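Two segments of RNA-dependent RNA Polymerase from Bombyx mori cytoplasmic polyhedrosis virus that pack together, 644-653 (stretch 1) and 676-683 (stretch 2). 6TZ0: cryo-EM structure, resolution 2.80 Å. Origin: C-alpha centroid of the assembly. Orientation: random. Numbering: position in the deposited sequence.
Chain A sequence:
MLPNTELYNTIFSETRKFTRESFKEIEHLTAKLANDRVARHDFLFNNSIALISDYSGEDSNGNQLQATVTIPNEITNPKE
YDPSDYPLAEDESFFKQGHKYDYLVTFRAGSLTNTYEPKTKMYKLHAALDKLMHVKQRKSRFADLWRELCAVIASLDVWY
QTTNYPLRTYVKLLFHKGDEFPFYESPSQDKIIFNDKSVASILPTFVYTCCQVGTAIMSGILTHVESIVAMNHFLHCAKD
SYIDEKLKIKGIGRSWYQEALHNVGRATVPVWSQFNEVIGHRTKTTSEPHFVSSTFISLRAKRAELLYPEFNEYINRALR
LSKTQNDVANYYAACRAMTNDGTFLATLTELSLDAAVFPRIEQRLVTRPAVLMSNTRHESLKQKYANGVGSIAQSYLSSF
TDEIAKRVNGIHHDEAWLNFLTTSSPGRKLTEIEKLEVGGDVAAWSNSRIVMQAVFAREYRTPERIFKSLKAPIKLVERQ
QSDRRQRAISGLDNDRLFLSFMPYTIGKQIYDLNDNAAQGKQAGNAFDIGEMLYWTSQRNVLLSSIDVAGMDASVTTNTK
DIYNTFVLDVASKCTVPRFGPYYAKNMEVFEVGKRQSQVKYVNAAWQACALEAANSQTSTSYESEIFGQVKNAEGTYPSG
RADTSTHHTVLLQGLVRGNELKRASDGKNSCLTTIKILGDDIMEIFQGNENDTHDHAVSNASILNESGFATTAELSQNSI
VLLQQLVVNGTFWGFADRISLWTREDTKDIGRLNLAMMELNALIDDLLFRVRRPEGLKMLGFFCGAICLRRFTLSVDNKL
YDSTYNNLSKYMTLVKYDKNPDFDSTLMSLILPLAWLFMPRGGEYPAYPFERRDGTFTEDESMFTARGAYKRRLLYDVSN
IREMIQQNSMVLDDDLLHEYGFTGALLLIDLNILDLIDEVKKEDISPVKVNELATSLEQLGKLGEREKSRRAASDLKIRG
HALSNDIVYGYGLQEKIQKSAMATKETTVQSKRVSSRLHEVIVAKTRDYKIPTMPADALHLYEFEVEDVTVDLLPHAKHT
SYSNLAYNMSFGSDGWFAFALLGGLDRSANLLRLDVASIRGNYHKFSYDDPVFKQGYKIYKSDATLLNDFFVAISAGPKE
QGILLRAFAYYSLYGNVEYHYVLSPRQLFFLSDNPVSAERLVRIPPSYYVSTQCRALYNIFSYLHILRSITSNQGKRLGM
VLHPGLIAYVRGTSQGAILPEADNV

Stretch 1 (644-653) TSTHHTVLLQ
Stretch 2, residues 676-683: KILGDDIM

Stretch 1 is helical throughout, with phi/psi near -70/-40 and i to i+4 backbone bonds such as Gln653 N to Thr649 O at 3.0 Å. Stretch 2 is a hairpin. Its strand ends pair through Lys676 N to Met683 O at 3.2 Å and Met683 N to Lys676 O at 3.0 Å. The turn meets the helix most closely at Gly679, whose CA lies 4.7 Å from Thr649 CA. The two stretches bury 360 Å² and share no hydrogen bond; the contact is one of packing.

Lys676 is extended (-131/129) and does not reach the helix. Ile677 is also extended (-133/136), and its CB points toward the helix. With chi1 m and chi2 t, its CD1 lies 3.8 Å from Leu652 CB and 3.5 Å from Gln653 N. Its CG2 packs 3.8 Å from Thr649 CA. Ile677 thus spans about one helical turn.

Leu678 (-132/24; chi1 t, chi2 p) turns its CB away and makes contact through its backbone. Its N makes a weak hydrogen bond to Asp681 O at 3.3 Å. Leu678 O lies 3.7 Å from Ser645 OG.

Gly679 adopts 89/111. Its CA lies 3.8 Å from His648 CB, and its N lies 3.5 Å from Thr649 OG1. That hydroxyl (chi1 m) donates to Ser645 O at 2.8 Å, within the helix. A CB on Gly679 would sit 3.6 Å from Ser645 O and jam against the preceding carbonyl, so the backbone angles alone call for glycine.

Asp680 (68/-6; chi1 t) offers its backbone: N is 4.0 Å from Leu652 CD1. Asp681 (-118/110; chi1 m) points its CB away. Ile682 (-110/139; chi1 m, chi2 100°) returns toward the helix. Its CD1 meets Leu652 CD1 at 3.7 Å. Leu652 (chi1 m, chi2 t) therefore touches isoleucines from both strands.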

# COMPACT_ATOMS: atom_id res chain seq x y z
N THR A 644 2.03 2.50 7.36
CA THR A 644 2.35 1.08 7.41
C THR A 644 3.85 0.81 7.31
O THR A 644 4.38 -0.01 8.07
CB THR A 644 1.57 0.31 6.33
OG1 THR A 644 1.99 -1.06 6.33
CG2 THR A 644 1.69 0.94 4.94
N SER A 645 4.56 1.49 6.42
CA SER A 645 5.99 1.24 6.30
C SER A 645 6.77 1.94 7.40
O SER A 645 7.76 1.39 7.91
CB SER A 645 6.48 1.69 4.92
OG SER A 645 7.87 1.53 4.78
N THR A 646 6.31 3.14 7.79
CA THR A 646 6.99 3.90 8.83
C THR A 646 6.90 3.22 10.18
O THR A 646 7.85 3.33 10.96
CB THR A 646 6.40 5.31 8.94
OG1 THR A 646 5.04 5.23 9.36
CG2 THR A 646 6.46 6.01 7.61
N HIS A 647 5.81 2.51 10.45
CA HIS A 647 5.67 1.79 11.72
C HIS A 647 6.76 0.74 11.88
O HIS A 647 7.47 0.72 12.89
CB HIS A 647 4.30 1.14 11.81
CG HIS A 647 4.10 0.34 13.06
ND1 HIS A 647 4.46 -0.99 13.16
CD2 HIS A 647 3.57 0.68 14.25
CE1 HIS A 647 4.17 -1.43 14.37
NE2 HIS A 647 3.63 -0.44 15.05
N HIS A 648 6.90 -0.14 10.88
CA HIS A 648 7.88 -1.21 10.97
C HIS A 648 9.30 -0.67 10.93
O HIS A 648 10.17 -1.17 11.65
CB HIS A 648 7.66 -2.23 9.85
CG HIS A 648 6.30 -2.83 9.85
ND1 HIS A 648 5.83 -3.63 10.87
CD2 HIS A 648 5.31 -2.80 8.93
CE1 HIS A 648 4.61 -4.03 10.60
NE2 HIS A 648 4.27 -3.55 9.42
N THR A 649 9.53 0.40 10.15
CA THR A 649 10.86 1.00 10.08
C THR A 649 11.27 1.61 11.42
O THR A 649 12.38 1.35 11.92
CB THR A 649 10.89 2.06 8.99
OG1 THR A 649 10.52 1.46 7.74
CG2 THR A 649 12.28 2.63 8.86
N VAL A 650 10.38 2.41 12.02
CA VAL A 650 10.65 3.05 13.30
C VAL A 650 10.83 2.02 14.40
O VAL A 650 11.79 2.10 15.19
CB VAL A 650 9.53 4.06 13.64
CG1 VAL A 650 9.59 4.48 15.08
CG2 VAL A 650 9.68 5.30 12.78
N LEU A 651 9.97 1.00 14.43
CA LEU A 651 10.04 -0.01 15.49
C LEU A 651 11.31 -0.85 15.39
O LEU A 651 11.94 -1.13 16.42
CB LEU A 651 8.79 -0.89 15.42
CG LEU A 651 8.51 -1.95 16.49
CD1 LEU A 651 7.04 -2.00 16.72
CD2 LEU A 651 8.96 -3.32 16.05
N LEU A 652 11.71 -1.23 14.18
CA LEU A 652 12.90 -2.06 14.06
C LEU A 652 14.17 -1.27 14.33
O LEU A 652 15.10 -1.79 14.98
CB LEU A 652 12.94 -2.72 12.68
CG LEU A 652 11.90 -3.82 12.48
CD1 LEU A 652 11.85 -4.22 11.02
CD2 LEU A 652 12.23 -5.00 13.37
N GLN A 653 14.24 -0.02 13.87
CA GLN A 653 15.43 0.78 14.16
C GLN A 653 15.50 1.13 15.64
O GLN A 653 16.60 1.18 16.20
CB GLN A 653 15.48 2.03 13.28
CG GLN A 653 14.59 3.18 13.67
CD GLN A 653 14.59 4.27 12.63
OE1 GLN A 653 15.15 4.11 11.55
NE2 GLN A 653 14.01 5.40 12.97
N LYS A 676 20.33 -0.81 7.73
CA LYS A 676 19.39 -0.25 6.76
C LYS A 676 18.08 -1.00 6.84
O LYS A 676 18.07 -2.24 6.82
CB LYS A 676 19.95 -0.30 5.34
CG LYS A 676 21.12 0.62 5.11
CD LYS A 676 20.67 2.06 5.19
CE LYS A 676 21.81 3.01 4.92
NZ LYS A 676 21.39 4.43 5.05
N ILE A 677 16.97 -0.27 6.98
CA ILE A 677 15.65 -0.84 7.21
C ILE A 677 14.65 -0.18 6.27
O ILE A 677 14.68 1.04 6.09
CB ILE A 677 15.23 -0.68 8.69
CG1 ILE A 677 16.14 -1.48 9.61
CG2 ILE A 677 13.81 -1.16 8.94
CD1 ILE A 677 15.98 -1.16 11.04
N LEU A 678 13.78 -0.99 5.65
CA LEU A 678 12.66 -0.45 4.89
C LEU A 678 11.35 -1.15 5.25
O LEU A 678 10.41 -1.18 4.46
CB LEU A 678 12.96 -0.53 3.38
CG LEU A 678 12.23 0.45 2.45
CD1 LEU A 678 12.61 1.83 2.85
CD2 LEU A 678 12.56 0.24 1.00
N GLY A 679 11.26 -1.73 6.44
CA GLY A 679 10.03 -2.38 6.86
C GLY A 679 10.09 -3.82 6.42
O GLY A 679 10.10 -4.09 5.21
N ASP A 680 10.21 -4.74 7.38
CA ASP A 680 10.36 -6.19 7.26
C ASP A 680 11.70 -6.60 6.65
O ASP A 680 12.02 -7.79 6.62
CB ASP A 680 9.20 -6.84 6.47
CG ASP A 680 8.97 -8.29 6.84
OD1 ASP A 680 9.61 -8.77 7.79
OD2 ASP A 680 8.16 -8.95 6.16
N ASP A 681 12.52 -5.65 6.19
CA ASP A 681 13.87 -5.91 5.68
C ASP A 681 14.87 -5.19 6.56
O ASP A 681 14.97 -3.97 6.52
CB ASP A 681 14.02 -5.44 4.23
CG ASP A 681 13.47 -6.43 3.24
OD1 ASP A 681 13.51 -7.64 3.51
OD2 ASP A 681 13.00 -5.98 2.17
N ILE A 682 15.64 -5.96 7.32
CA ILE A 682 16.71 -5.42 8.15
C ILE A 682 18.02 -5.88 7.53
O ILE A 682 18.13 -7.02 7.07
CB ILE A 682 16.60 -5.89 9.62
CG1 ILE A 682 15.21 -5.66 10.19
CG2 ILE A 682 17.60 -5.17 10.51
CD1 ILE A 682 14.34 -6.90 10.21
N MET A 683 19.01 -4.99 7.50
CA MET A 683 20.35 -5.33 7.01
C MET A 683 21.38 -4.84 8.03
O MET A 683 21.68 -3.65 8.07
CB MET A 683 20.60 -4.71 5.65
CG MET A 683 21.93 -5.07 5.07
SD MET A 683 22.23 -4.30 3.48
CE MET A 683 22.59 -2.63 3.99